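Local structure of terminal oxygenase component of carbazole 1,9a-dioxygenase (Nocardioides aromaticivorans, 3GCF) at residues W35-F40 against V138-I143; V52-E57 against F289-S294; D154-F159 against P271-V276. The protein acts as the terminal oxygenase of carbazole 1,9a-dioxygenase, probably passing electrons from its Rieske [2Fe-2S] cluster to a mononuclear iron that activates dioxygen. All coordinates share one frame; numbering follows the deposited sequence.

Interaction 1: residues W35-F40 against V138-I143; sequences WHPAAF and VVFVFI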
ATOM      1  N   TRP A  35     -20.767 -23.792   9.058  1.00 13.32           N
ATOM      2  CA  TRP A  35     -21.547 -22.584   9.249  1.00 13.11           C
ATOM      3  C   TRP A  35     -20.598 -21.577   9.904  1.00 12.96           C
ATOM      4  O   TRP A  35     -19.738 -21.958  10.706  1.00 12.35           O
ATOM      5  CB  TRP A  35     -22.722 -22.831  10.193  1.00 12.93           C
ATOM      6  CG  TRP A  35     -23.839 -23.640   9.620  1.00 14.36           C
ATOM      7  CD1 TRP A  35     -24.027 -24.987   9.741  1.00 15.11           C
ATOM      8  CD2 TRP A  35     -24.947 -23.146   8.860  1.00 14.75           C
ATOM      9  NE1 TRP A  35     -25.190 -25.362   9.110  1.00 15.66           N
ATOM     10  CE2 TRP A  35     -25.773 -24.251   8.557  1.00 15.73           C
ATOM     11  CE3 TRP A  35     -25.323 -21.871   8.404  1.00 16.45           C
ATOM     12  CZ2 TRP A  35     -26.958 -24.123   7.817  1.00 13.64           C
ATOM     13  CZ3 TRP A  35     -26.502 -21.743   7.667  1.00 15.72           C
ATOM     14  CH2 TRP A  35     -27.305 -22.866   7.384  1.00 14.88           C
ATOM     15  N   HIS A  36     -20.752 -20.303   9.554  1.00 11.47           N
ATOM     16  CA  HIS A  36     -19.935 -19.228  10.118  1.00 11.83           C
ATOM     17  C   HIS A  36     -20.831 -18.009  10.312  1.00 10.56           C
ATOM     18  O   HIS A  36     -21.701 -17.743   9.490  1.00 10.55           O
ATOM     19  CB  HIS A  36     -18.797 -18.842   9.162  1.00 12.36           C
ATOM     20  CG  HIS A  36     -17.704 -19.859   9.064  1.00  9.95           C
ATOM     21  ND1 HIS A  36     -16.763 -20.039  10.054  1.00  9.67           N
ATOM     22  CD2 HIS A  36     -17.392 -20.740   8.082  1.00 10.32           C
ATOM     23  CE1 HIS A  36     -15.918 -20.987   9.688  1.00  9.15           C
ATOM     24  NE2 HIS A  36     -16.277 -21.429   8.495  1.00  9.61           N
ATOM     25  N   PRO A  37     -20.643 -17.260  11.409  1.00 10.95           N
ATOM     26  CA  PRO A  37     -21.483 -16.076  11.618  1.00  9.34           C
ATOM     27  C   PRO A  37     -21.092 -14.983  10.624  1.00  9.46           C
ATOM     28  O   PRO A  37     -19.919 -14.842  10.277  1.00  7.55           O
ATOM     29  CB  PRO A  37     -21.174 -15.684  13.062  1.00 10.07           C
ATOM     30  CG  PRO A  37     -19.752 -16.147  13.242  1.00  6.98           C
ATOM     31  CD  PRO A  37     -19.768 -17.499  12.570  1.00  8.84           C
ATOM     32  N   ALA A  38     -22.075 -14.215  10.167  1.00  9.57           N
ATOM     33  CA  ALA A  38     -21.825 -13.141   9.212  1.00  9.51           C
ATOM     34  C   ALA A  38     -22.150 -11.783   9.818  1.00  9.61           C
ATOM     35  O   ALA A  38     -21.477 -10.789   9.554  1.00 10.77           O
ATOM     36  CB  ALA A  38     -22.672 -13.352   7.954  1.00  8.81           C
ATOM     37  N   ALA A  39     -23.188 -11.748  10.639  1.00  9.17           N
ATOM     38  CA  ALA A  39     -23.622 -10.504  11.243  1.00  9.25           C
ATOM     39  C   ALA A  39     -24.645 -10.809  12.315  1.00  9.56           C
ATOM     40  O   ALA A  39     -24.975 -11.969  12.560  1.00 10.69           O
ATOM     41  CB  ALA A  39     -24.251  -9.618  10.173  1.00  6.89           C
ATOM     42  N   PHE A  40     -25.147  -9.759  12.951  1.00  9.97           N
ATOM     43  CA  PHE A  40     -26.170  -9.917  13.967  1.00 10.62           C
ATOM     44  C   PHE A  40     -27.507  -9.634  13.305  1.00 11.82           C
ATOM     45  O   PHE A  40     -27.613  -8.755  12.448  1.00 12.28           O
ATOM     46  CB  PHE A  40     -25.907  -8.964  15.128  1.00  9.81           C
ATOM     47  CG  PHE A  40     -24.733  -9.369  15.959  1.00 12.03           C
ATOM     48  CD1 PHE A  40     -24.864 -10.363  16.926  1.00  9.75           C
ATOM     49  CD2 PHE A  40     -23.473  -8.827  15.718  1.00  9.67           C
ATOM     50  CE1 PHE A  40     -23.755 -10.817  17.639  1.00 11.89           C
ATOM     51  CE2 PHE A  40     -22.358  -9.275  16.424  1.00 11.82           C
ATOM     52  CZ  PHE A  40     -22.498 -10.272  17.384  1.00 11.27           C
ATOM     53  N   VAL A 138     -27.954 -14.249  15.945  1.00 12.22           N
ATOM     54  CA  VAL A 138     -26.802 -14.250  15.056  1.00 12.93           C
ATOM     55  C   VAL A 138     -27.118 -14.833  13.688  1.00 13.08           C
ATOM     56  O   VAL A 138     -27.736 -15.891  13.577  1.00 14.80           O
ATOM     57  CB  VAL A 138     -25.618 -15.037  15.660  1.00 12.20           C
ATOM     58  CG1 VAL A 138     -24.431 -14.988  14.719  1.00  8.95           C
ATOM     59  CG2 VAL A 138     -25.238 -14.442  17.009  1.00 14.67           C
ATOM     60  N   VAL A 139     -26.686 -14.129  12.648  1.00 11.97           N
ATOM     61  CA  VAL A 139     -26.899 -14.571  11.281  1.00  9.84           C
ATOM     62  C   VAL A 139     -25.761 -15.479  10.845  1.00  9.99           C
ATOM     63  O   VAL A 139     -24.625 -15.028  10.700  1.00 11.39           O
ATOM     64  CB  VAL A 139     -26.958 -13.376  10.307  1.00 11.63           C
ATOM     65  CG1 VAL A 139     -27.065 -13.883   8.870  1.00  8.43           C
ATOM     66  CG2 VAL A 139     -28.143 -12.478  10.654  1.00  6.78           C
ATOM     67  N   PHE A 140     -26.065 -16.758  10.644  1.00  8.95           N
ATOM     68  CA  PHE A 140     -25.065 -17.725  10.210  1.00  9.28           C
ATOM     69  C   PHE A 140     -25.250 -18.003   8.726  1.00 11.86           C
ATOM     70  O   PHE A 140     -26.375 -18.028   8.223  1.00 15.29           O
ATOM     71  CB  PHE A 140     -25.201 -19.029  11.003  1.00  8.45           C
ATOM     72  CG  PHE A 140     -24.836 -18.898  12.457  1.00  9.49           C
ATOM     73  CD1 PHE A 140     -23.506 -18.953  12.861  1.00  8.47           C
ATOM     74  CD2 PHE A 140     -25.821 -18.686  13.419  1.00  8.78           C
ATOM     75  CE1 PHE A 140     -23.159 -18.798  14.204  1.00 12.00           C
ATOM     76  CE2 PHE A 140     -25.485 -18.528  14.769  1.00 11.70           C
ATOM     77  CZ  PHE A 140     -24.150 -18.583  15.162  1.00 10.45           C
ATOM     78  N   VAL A 141     -24.136 -18.198   8.030  1.00 11.88           N
ATOM     79  CA  VAL A 141     -24.147 -18.480   6.603  1.00 11.99           C
ATOM     80  C   VAL A 141     -23.323 -19.739   6.364  1.00 13.85           C
ATOM     81  O   VAL A 141     -22.246 -19.901   6.944  1.00 15.06           O
ATOM     82  CB  VAL A 141     -23.510 -17.319   5.802  1.00 12.50           C
ATOM     83  CG1 VAL A 141     -23.504 -17.652   4.321  1.00 12.35           C
ATOM     84  CG2 VAL A 141     -24.272 -16.027   6.055  1.00 11.96           C
ATOM     85  N   PHE A 142     -23.818 -20.637   5.519  1.00 14.44           N
ATOM     86  CA  PHE A 142     -23.085 -21.859   5.242  1.00 14.52           C
ATOM     87  C   PHE A 142     -22.167 -21.643   4.044  1.00 15.30           C
ATOM     88  O   PHE A 142     -22.630 -21.404   2.929  1.00 14.71           O
ATOM     89  CB  PHE A 142     -24.047 -23.015   4.962  1.00 15.27           C
ATOM     90  CG  PHE A 142     -23.380 -24.362   4.963  1.00 16.39           C
ATOM     91  CD1 PHE A 142     -23.075 -24.999   6.163  1.00 16.48           C
ATOM     92  CD2 PHE A 142     -23.013 -24.971   3.768  1.00 16.33           C
ATOM     93  CE1 PHE A 142     -22.408 -26.224   6.176  1.00 17.61           C
ATOM     94  CE2 PHE A 142     -22.344 -26.198   3.768  1.00 19.95           C
ATOM     95  CZ  PHE A 142     -22.040 -26.825   4.979  1.00 18.39           C
ATOM     96  N   ILE A 143     -20.861 -21.719   4.283  1.00 15.61           N
ATOM     97  CA  ILE A 143     -19.869 -21.528   3.231  1.00 17.11           C
ATOM     98  C   ILE A 143     -19.313 -22.887   2.805  1.00 18.20           C
ATOM     99  O   ILE A 143     -18.874 -23.671   3.645  1.00 17.94           O
ATOM    100  CB  ILE A 143     -18.683 -20.662   3.727  1.00 18.40           C
ATOM    101  CG1 ILE A 143     -19.199 -19.371   4.376  1.00 18.96           C
ATOM    102  CG2 ILE A 143     -17.754 -20.341   2.567  1.00 16.90           C
ATOM    103  CD1 ILE A 143     -19.921 -18.441   3.429  1.00 20.28           C
TER
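Trp-35 lies across Phe-142 on one face of an antiparallel strand pair. From CB the ring leaves with CG anti to the carbonyl carbon (chi1 -72°), and the second torsion, near a right angle, helps carry the indole across toward the neighbouring strand. The pyrrole end takes the edge of Phe-142 in a T-shaped pair, the planes 69° apart: Phe-142 CD1 lies over CG, CD1, NE1 and CE2, coming within 3.6 Å of Trp-35 NE1. The N-H itself is used by the backbone oxygen of His-149. Farther out, Phe-142 CB sits by CE3, CZ3 and CH2, 3.8 Å from the centroid of the six-membered ring and only 9° off the normal, a CH-pi contact over the face. The side of the indole away from NE1 rests against backbone: CE3 is 3.5 Å from Phe-142 N, while CZ3 meets Phe-140 O at the ring edge. One phenylalanine thus covers both rings.

Beneath this face, His-36 and Val-141 exchange two backbone bonds, His-36 N to Val-141 O at 3.0 Å and Val-141 N to His-36 O at 2.9 Å. Ala-38 and Ala-39 then both lie opposite Val-139, and the register shifts by one: Ala-38 N reaches Val-139 O at 2.7 Å, whereas Val-139 N returns to Ala-39 O at 2.8 Å. Ala-38 CB points toward the other strand and touches Val-141 CG2. On the face of Trp-35 and Phe-142, Pro-37 and Phe-140 pack onto Phe-289. The arrangement is a classic beta bulge in strand 34-40, outermost in this chain's antiparallel Rieske-domain sheet.

Interaction 2: residues V52-E57 against F289-S294; sequences VTMLGE and FYVPIS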
ATOM      1  N   VAL A  52     -20.753  -8.340   3.605  1.00  9.69           N
ATOM      2  CA  VAL A  52     -19.745  -9.017   4.402  1.00 11.78           C
ATOM      3  C   VAL A  52     -18.818  -9.817   3.493  1.00 12.30           C
ATOM      4  O   VAL A  52     -19.165 -10.130   2.352  1.00 13.32           O
ATOM      5  CB  VAL A  52     -20.378  -9.990   5.446  1.00 10.80           C
ATOM      6  CG1 VAL A  52     -21.347  -9.239   6.348  1.00  7.91           C
ATOM      7  CG2 VAL A  52     -21.077 -11.142   4.736  1.00 10.41           C
ATOM      8  N   THR A  53     -17.632 -10.126   3.999  1.00 12.07           N
ATOM      9  CA  THR A  53     -16.661 -10.913   3.258  1.00 11.81           C
ATOM     10  C   THR A  53     -16.334 -12.081   4.167  1.00 12.85           C
ATOM     11  O   THR A  53     -15.886 -11.889   5.300  1.00 11.93           O
ATOM     12  CB  THR A  53     -15.379 -10.105   2.955  1.00 12.65           C
ATOM     13  OG1 THR A  53     -15.716  -8.965   2.159  1.00 13.15           O
ATOM     14  CG2 THR A  53     -14.377 -10.955   2.181  1.00 11.32           C
ATOM     15  N   MET A  54     -16.570 -13.290   3.678  1.00 11.99           N
ATOM     16  CA  MET A  54     -16.319 -14.478   4.475  1.00 13.55           C
ATOM     17  C   MET A  54     -15.485 -15.484   3.708  1.00 14.66           C
ATOM     18  O   MET A  54     -15.839 -15.869   2.594  1.00 16.31           O
ATOM     19  CB  MET A  54     -17.648 -15.119   4.878  1.00 14.02           C
ATOM     20  CG  MET A  54     -18.547 -14.209   5.703  1.00 14.97           C
ATOM     21  SD  MET A  54     -20.207 -14.884   5.923  1.00 15.61           S
ATOM     22  CE  MET A  54     -19.854 -16.303   6.984  1.00  9.31           C
ATOM     23  N   LEU A  55     -14.377 -15.902   4.310  1.00 12.67           N
ATOM     24  CA  LEU A  55     -13.490 -16.871   3.691  1.00 12.98           C
ATOM     25  C   LEU A  55     -13.188 -16.511   2.238  1.00 12.43           C
ATOM     26  O   LEU A  55     -13.238 -17.366   1.352  1.00 13.83           O
ATOM     27  CB  LEU A  55     -14.108 -18.275   3.779  1.00 11.53           C
ATOM     28  CG  LEU A  55     -14.187 -18.910   5.176  1.00 12.02           C
ATOM     29  CD1 LEU A  55     -15.295 -18.271   5.999  1.00 11.15           C
ATOM     30  CD2 LEU A  55     -14.442 -20.399   5.035  1.00 12.61           C
ATOM     31  N   GLY A  56     -12.880 -15.237   2.008  1.00 14.16           N
ATOM     32  CA  GLY A  56     -12.555 -14.759   0.674  1.00 14.49           C
ATOM     33  C   GLY A  56     -13.745 -14.418  -0.213  1.00 16.22           C
ATOM     34  O   GLY A  56     -13.573 -13.819  -1.272  1.00 15.53           O
ATOM     35  N   GLU A  57     -14.951 -14.790   0.205  1.00 16.74           N
ATOM     36  CA  GLU A  57     -16.141 -14.516  -0.598  1.00 18.65           C
ATOM     37  C   GLU A  57     -16.909 -13.276  -0.162  1.00 16.70           C
ATOM     38  O   GLU A  57     -17.201 -13.100   1.019  1.00 15.61           O
ATOM     39  CB  GLU A  57     -17.095 -15.715  -0.566  1.00 20.24           C
ATOM     40  CG  GLU A  57     -16.525 -16.991  -1.159  1.00 23.99           C
ATOM     41  CD  GLU A  57     -17.555 -18.103  -1.220  1.00 26.43           C
ATOM     42  OE1 GLU A  57     -18.522 -17.976  -1.998  1.00 30.35           O
ATOM     43  OE2 GLU A  57     -17.403 -19.101  -0.487  1.00 27.97           O
ATOM     44  N   PHE A 289     -15.873 -15.961  17.832  1.00  8.96           N
ATOM     45  CA  PHE A 289     -15.724 -16.535  16.498  1.00  7.69           C
ATOM     46  C   PHE A 289     -14.628 -15.727  15.814  1.00  8.41           C
ATOM     47  O   PHE A 289     -14.446 -14.542  16.108  1.00  7.65           O
ATOM     48  CB  PHE A 289     -17.019 -16.416  15.690  1.00  7.50           C
ATOM     49  CG  PHE A 289     -18.201 -17.108  16.312  1.00  6.58           C
ATOM     50  CD1 PHE A 289     -18.842 -16.566  17.421  1.00  6.32           C
ATOM     51  CD2 PHE A 289     -18.695 -18.288  15.766  1.00  6.45           C
ATOM     52  CE1 PHE A 289     -19.962 -17.190  17.975  1.00  8.46           C
ATOM     53  CE2 PHE A 289     -19.815 -18.918  16.313  1.00  6.03           C
ATOM     54  CZ  PHE A 289     -20.449 -18.368  17.416  1.00  4.54           C
ATOM     55  N   TYR A 290     -13.898 -16.365  14.909  1.00  8.00           N
ATOM     56  CA  TYR A 290     -12.815 -15.696  14.203  1.00  7.76           C
ATOM     57  C   TYR A 290     -12.933 -16.073  12.733  1.00  8.16           C
ATOM     58  O   TYR A 290     -12.126 -16.828  12.205  1.00 11.59           O
ATOM     59  CB  TYR A 290     -11.467 -16.150  14.781  1.00  8.38           C
ATOM     60  CG  TYR A 290     -11.453 -16.262  16.303  1.00  7.70           C
ATOM     61  CD1 TYR A 290     -11.948 -17.398  16.939  1.00  6.41           C
ATOM     62  CD2 TYR A 290     -10.949 -15.231  17.100  1.00  6.44           C
ATOM     63  CE1 TYR A 290     -11.941 -17.514  18.335  1.00  7.09           C
ATOM     64  CE2 TYR A 290     -10.937 -15.330  18.498  1.00  7.41           C
ATOM     65  CZ  TYR A 290     -11.435 -16.481  19.108  1.00  9.75           C
ATOM     66  OH  TYR A 290     -11.410 -16.607  20.483  1.00  7.12           O
ATOM     67  N   VAL A 291     -13.955 -15.536  12.080  1.00  8.95           N
ATOM     68  CA  VAL A 291     -14.227 -15.842  10.684  1.00  8.27           C
ATOM     69  C   VAL A 291     -13.249 -15.175   9.732  1.00  8.27           C
ATOM     70  O   VAL A 291     -13.106 -13.956   9.721  1.00  9.88           O
ATOM     71  CB  VAL A 291     -15.668 -15.432  10.312  1.00  8.81           C
ATOM     72  CG1 VAL A 291     -16.049 -16.011   8.948  1.00  8.52           C
ATOM     73  CG2 VAL A 291     -16.634 -15.918  11.391  1.00  6.59           C
ATOM     74  N   PRO A 292     -12.556 -15.975   8.917  1.00  8.52           N
ATOM     75  CA  PRO A 292     -11.592 -15.411   7.969  1.00 11.52           C
ATOM     76  C   PRO A 292     -12.266 -14.436   7.000  1.00 11.61           C
ATOM     77  O   PRO A 292     -13.374 -14.686   6.527  1.00 10.38           O
ATOM     78  CB  PRO A 292     -11.055 -16.646   7.235  1.00 10.11           C
ATOM     79  CG  PRO A 292     -11.315 -17.776   8.187  1.00  9.79           C
ATOM     80  CD  PRO A 292     -12.659 -17.435   8.756  1.00  9.46           C
ATOM     81  N   ILE A 293     -11.603 -13.315   6.738  1.00 11.56           N
ATOM     82  CA  ILE A 293     -12.104 -12.331   5.791  1.00 10.57           C
ATOM     83  C   ILE A 293     -11.238 -12.567   4.560  1.00 13.14           C
ATOM     84  O   ILE A 293     -11.739 -12.801   3.462  1.00 14.56           O
ATOM     85  CB  ILE A 293     -11.909 -10.897   6.306  1.00  9.83           C
ATOM     86  CG1 ILE A 293     -12.892 -10.627   7.450  1.00  8.87           C
ATOM     87  CG2 ILE A 293     -12.107  -9.897   5.167  1.00  8.73           C
ATOM     88  CD1 ILE A 293     -12.667  -9.315   8.170  1.00  8.13           C
ATOM     89  N   SER A 294      -9.929 -12.531   4.774  1.00 13.22           N
ATOM     90  CA  SER A 294      -8.952 -12.773   3.724  1.00 15.51           C
ATOM     91  C   SER A 294      -7.861 -13.631   4.356  1.00 17.13           C
ATOM     92  O   SER A 294      -8.047 -14.184   5.440  1.00 16.89           O
ATOM     93  CB  SER A 294      -8.356 -11.457   3.222  1.00 13.77           C
ATOM     94  OG  SER A 294      -7.622 -10.810   4.248  1.00 15.58           O
TER
HETATM   95  O   HOH W   1     -15.639 -12.845   7.901  1.00 11.22           O
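Leu-55 and Gly-56 meet Pro-292 and Ile-293 where the tip of a two-residue beta hairpin, a type I' turn from Met-54 to Glu-57, packs against residues 291-293. The hairpin belongs to the Rieske domain and its partner to the catalytic domain; the short axes of strands 52-54 and 289-292 run nearly perpendicular, at 88°.

Thr-53 and Ile-293 cross at about a right angle. Each turns CG2 anti to its own backbone N, and these two methyls touch at 3.9 Å; Thr-53 CG2 also lies 3.5 Å from Ile-293 O. Leu-55 meets Val-291 in the same crossed manner, CD1 to CG1 at 3.8 Å, but runs alongside the ring of Pro-292, pointing the same way, with CD1 against CD.

While Met-54 and Glu-57 pair with each other across the hairpin, the two central N-H groups of the turn are directed outward. Leu-55 N donates to Pro-292 O at 2.7 Å, and Gly-56 N makes the more bent bond to Ile-293 O at 3.1 Å, each from above the carbonyl plane. Arg-381 NH1 binds Leu-55 O as well as the carboxylate of Glu-57. A water also sits at the junction. It may not serve every acceptor around it at once, but it lies within donating distance of two backbone oxygens, Thr-53 O at 2.8 Å and Pro-292 O at 3.2 Å.

Interaction 3: residues D154-F159 against P271-V276; sequences DLPPGF and PGVLKV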
ATOM      1  N   ASP A 154     -21.628 -26.991  14.345  1.00 16.70           N
ATOM      2  CA  ASP A 154     -20.542 -26.020  14.235  1.00 15.18           C
ATOM      3  C   ASP A 154     -20.547 -24.982  15.347  1.00 14.03           C
ATOM      4  O   ASP A 154     -19.997 -23.888  15.190  1.00 13.26           O
ATOM      5  CB  ASP A 154     -20.601 -25.303  12.881  1.00 15.32           C
ATOM      6  CG  ASP A 154     -20.355 -26.239  11.716  1.00 17.28           C
ATOM      7  OD1 ASP A 154     -19.541 -27.177  11.870  1.00 17.29           O
ATOM      8  OD2 ASP A 154     -20.963 -26.031  10.644  1.00 17.52           O
ATOM      9  N   LEU A 155     -21.169 -25.327  16.466  1.00 13.23           N
ATOM     10  CA  LEU A 155     -21.245 -24.431  17.613  1.00 13.24           C
ATOM     11  C   LEU A 155     -20.862 -25.170  18.888  1.00 14.64           C
ATOM     12  O   LEU A 155     -21.049 -26.381  18.995  1.00 14.14           O
ATOM     13  CB  LEU A 155     -22.664 -23.881  17.764  1.00 10.60           C
ATOM     14  CG  LEU A 155     -23.162 -22.936  16.665  1.00 11.46           C
ATOM     15  CD1 LEU A 155     -24.658 -22.662  16.854  1.00  7.43           C
ATOM     16  CD2 LEU A 155     -22.362 -21.636  16.710  1.00 10.95           C
ATOM     17  N   PRO A 156     -20.300 -24.450  19.871  1.00 14.74           N
ATOM     18  CA  PRO A 156     -19.913 -25.088  21.130  1.00 14.42           C
ATOM     19  C   PRO A 156     -21.183 -25.534  21.850  1.00 14.15           C
ATOM     20  O   PRO A 156     -22.246 -24.948  21.656  1.00 14.54           O
ATOM     21  CB  PRO A 156     -19.210 -23.961  21.893  1.00 13.78           C
ATOM     22  CG  PRO A 156     -18.702 -23.057  20.803  1.00 12.06           C
ATOM     23  CD  PRO A 156     -19.850 -23.048  19.830  1.00 14.50           C
ATOM     24  N   PRO A 157     -21.096 -26.583  22.677  1.00 14.01           N
ATOM     25  CA  PRO A 157     -22.310 -27.009  23.380  1.00 14.37           C
ATOM     26  C   PRO A 157     -22.799 -25.864  24.265  1.00 13.93           C
ATOM     27  O   PRO A 157     -21.993 -25.117  24.822  1.00 12.51           O
ATOM     28  CB  PRO A 157     -21.832 -28.205  24.207  1.00 15.40           C
ATOM     29  CG  PRO A 157     -20.704 -28.764  23.385  1.00 16.47           C
ATOM     30  CD  PRO A 157     -19.981 -27.513  22.927  1.00 15.13           C
ATOM     31  N   GLY A 158     -24.116 -25.723  24.384  1.00 13.66           N
ATOM     32  CA  GLY A 158     -24.676 -24.673  25.213  1.00 12.04           C
ATOM     33  C   GLY A 158     -25.041 -23.385  24.491  1.00 13.64           C
ATOM     34  O   GLY A 158     -25.859 -22.613  24.987  1.00 13.40           O
ATOM     35  N   PHE A 159     -24.444 -23.139  23.329  1.00 12.44           N
ATOM     36  CA  PHE A 159     -24.735 -21.913  22.589  1.00 12.80           C
ATOM     37  C   PHE A 159     -26.216 -21.782  22.227  1.00 13.35           C
ATOM     38  O   PHE A 159     -26.801 -20.704  22.343  1.00 13.23           O
ATOM     39  CB  PHE A 159     -23.884 -21.847  21.315  1.00 11.23           C
ATOM     40  CG  PHE A 159     -24.001 -20.539  20.567  1.00 12.93           C
ATOM     41  CD1 PHE A 159     -25.072 -20.302  19.698  1.00  9.78           C
ATOM     42  CD2 PHE A 159     -23.042 -19.536  20.739  1.00  9.86           C
ATOM     43  CE1 PHE A 159     -25.187 -19.087  19.012  1.00  9.49           C
ATOM     44  CE2 PHE A 159     -23.148 -18.319  20.059  1.00 11.07           C
ATOM     45  CZ  PHE A 159     -24.228 -18.093  19.191  1.00  8.05           C
ATOM     46  N   PRO A 271     -15.826 -24.953  13.620  1.00 11.79           N
ATOM     47  CA  PRO A 271     -14.651 -24.624  12.808  1.00 11.02           C
ATOM     48  C   PRO A 271     -13.659 -23.659  13.456  1.00 12.07           C
ATOM     49  O   PRO A 271     -12.688 -23.247  12.819  1.00 11.61           O
ATOM     50  CB  PRO A 271     -15.274 -24.043  11.544  1.00 11.49           C
ATOM     51  CG  PRO A 271     -16.443 -23.289  12.095  1.00 11.87           C
ATOM     52  CD  PRO A 271     -17.027 -24.267  13.103  1.00 11.70           C
ATOM     53  N   GLY A 272     -13.902 -23.305  14.718  1.00 12.45           N
ATOM     54  CA  GLY A 272     -13.014 -22.395  15.428  1.00 11.57           C
ATOM     55  C   GLY A 272     -13.807 -21.404  16.261  1.00 11.94           C
ATOM     56  O   GLY A 272     -13.795 -20.200  15.991  1.00 11.41           O
ATOM     57  N   VAL A 273     -14.494 -21.916  17.279  1.00 10.92           N
ATOM     58  CA  VAL A 273     -15.338 -21.098  18.143  1.00  9.27           C
ATOM     59  C   VAL A 273     -14.968 -21.307  19.607  1.00 12.06           C
ATOM     60  O   VAL A 273     -14.957 -22.436  20.102  1.00 11.11           O
ATOM     61  CB  VAL A 273     -16.831 -21.463  17.928  1.00  7.90           C
ATOM     62  CG1 VAL A 273     -17.740 -20.494  18.691  1.00  6.19           C
ATOM     63  CG2 VAL A 273     -17.150 -21.443  16.436  1.00  4.59           C
ATOM     64  N   LEU A 274     -14.666 -20.209  20.292  1.00 11.94           N
ATOM     65  CA  LEU A 274     -14.276 -20.260  21.694  1.00 10.47           C
ATOM     66  C   LEU A 274     -15.467 -20.164  22.640  1.00 11.09           C
ATOM     67  O   LEU A 274     -16.507 -19.580  22.309  1.00 10.28           O
ATOM     68  CB  LEU A 274     -13.315 -19.110  22.014  1.00 10.17           C
ATOM     69  CG  LEU A 274     -12.479 -19.205  23.297  1.00  9.32           C
ATOM     70  CD1 LEU A 274     -11.308 -20.136  23.039  1.00  5.57           C
ATOM     71  CD2 LEU A 274     -11.953 -17.824  23.700  1.00  5.95           C
ATOM     72  N   LYS A 275     -15.298 -20.745  23.822  1.00 10.60           N
ATOM     73  CA  LYS A 275     -16.310 -20.704  24.865  1.00 10.87           C
ATOM     74  C   LYS A 275     -15.573 -20.531  26.196  1.00 10.45           C
ATOM     75  O   LYS A 275     -14.793 -21.393  26.597  1.00 10.14           O
ATOM     76  CB  LYS A 275     -17.135 -21.997  24.885  1.00 11.23           C
ATOM     77  CG  LYS A 275     -18.245 -21.986  25.931  1.00 11.24           C
ATOM     78  CD  LYS A 275     -18.978 -23.321  26.029  1.00 11.26           C
ATOM     79  CE  LYS A 275     -20.101 -23.236  27.061  1.00 10.47           C
ATOM     80  NZ  LYS A 275     -20.856 -24.516  27.189  1.00 12.08           N
ATOM     81  N   VAL A 276     -15.807 -19.402  26.857  1.00 10.63           N
ATOM     82  CA  VAL A 276     -15.180 -19.101  28.143  1.00 10.39           C
ATOM     83  C   VAL A 276     -16.309 -19.159  29.153  1.00 13.57           C
ATOM     84  O   VAL A 276     -17.248 -18.352  29.112  1.00 11.85           O
ATOM     85  CB  VAL A 276     -14.539 -17.707  28.132  1.00 10.72           C
ATOM     86  CG1 VAL A 276     -13.666 -17.518  29.369  1.00  8.40           C
ATOM     87  CG2 VAL A 276     -13.706 -17.544  26.859  1.00  7.51           C
TER
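Pro-156 presses its ring onto Val-273 at the centre of this contact. Val-273 CG1, anti to the backbone N, points at the CG-CD bond of the proline, and its approach to Pro-156 CG, 3.5 Å, is closer than ordinary van der Waals packing. Two residues on, on the same side of the strand, Lys-275 sends out a fully extended chain, every torsion near 180°. Its CB passes Pro-156 CB at 4.1 Å, and its tip delivers NZ to Pro-157 O at 2.7 Å, NZ lying 35° out of the carbonyl plane. At the other end Asp-154 crosses Pro-271 at about a right angle, CB to CD at 3.7 Å.

A second shell sets these groups in place. Pro-157 O belongs to a type II turn from Pro-156 to Phe-159, with proline and glycine at its two central positions; the positive phi of Gly-158 suits glycine, and the closing bond from Phe-159 N to Pro-156 O is weak. The carboxylate of Asp-154 is taken up by His-34 on OD1 and by His-149 on OD2, donors that would probably favour its negative charge. Pro-271 follows a cis peptide bond, and just beyond it Gly-272 and Val-273 form a classic beta bulge opposite Trp-269.

Leu-274, between the two contact residues of the strand, points away from the loop, its side chain about 8 Å from the iron bound by His-189, His-193 and Asp-337. Residues 154-159 cover the side of strand 273-277 that carries Val-273 and Lys-275, while Leu-274 on the other side faces the iron site, an arrangement consistent with the Bet v 1-like catalytic domain of ring hydroxylases.

Overall arrangement
Interaction 1 lies within the Rieske-domain sheet and interaction 3 within the catalytic domain; interaction 2 crosses between the two. Interactions 1 and 2 have centres about 10 Å apart and meet where Met-54 SD lies 3.5 Å from Ala-38 CB. Interaction 3, centred about 13 Å from interaction 1 and 17 Å from interaction 2, adjoins the latter through neighbouring strands of one sheet. Phe-289, in segment 289-294 of interaction 2, touches both others: its CD2 is 3.5 Å from Pro-37 CD, and its CE2 is 3.5 Å from Val-273 CG1. Asp-154 OD2 adds a probable hydrogen bond to Trp-35 N at 2.8 Å. Interaction 3 alone approaches the mononuclear iron; the other two lie away from both metal centres.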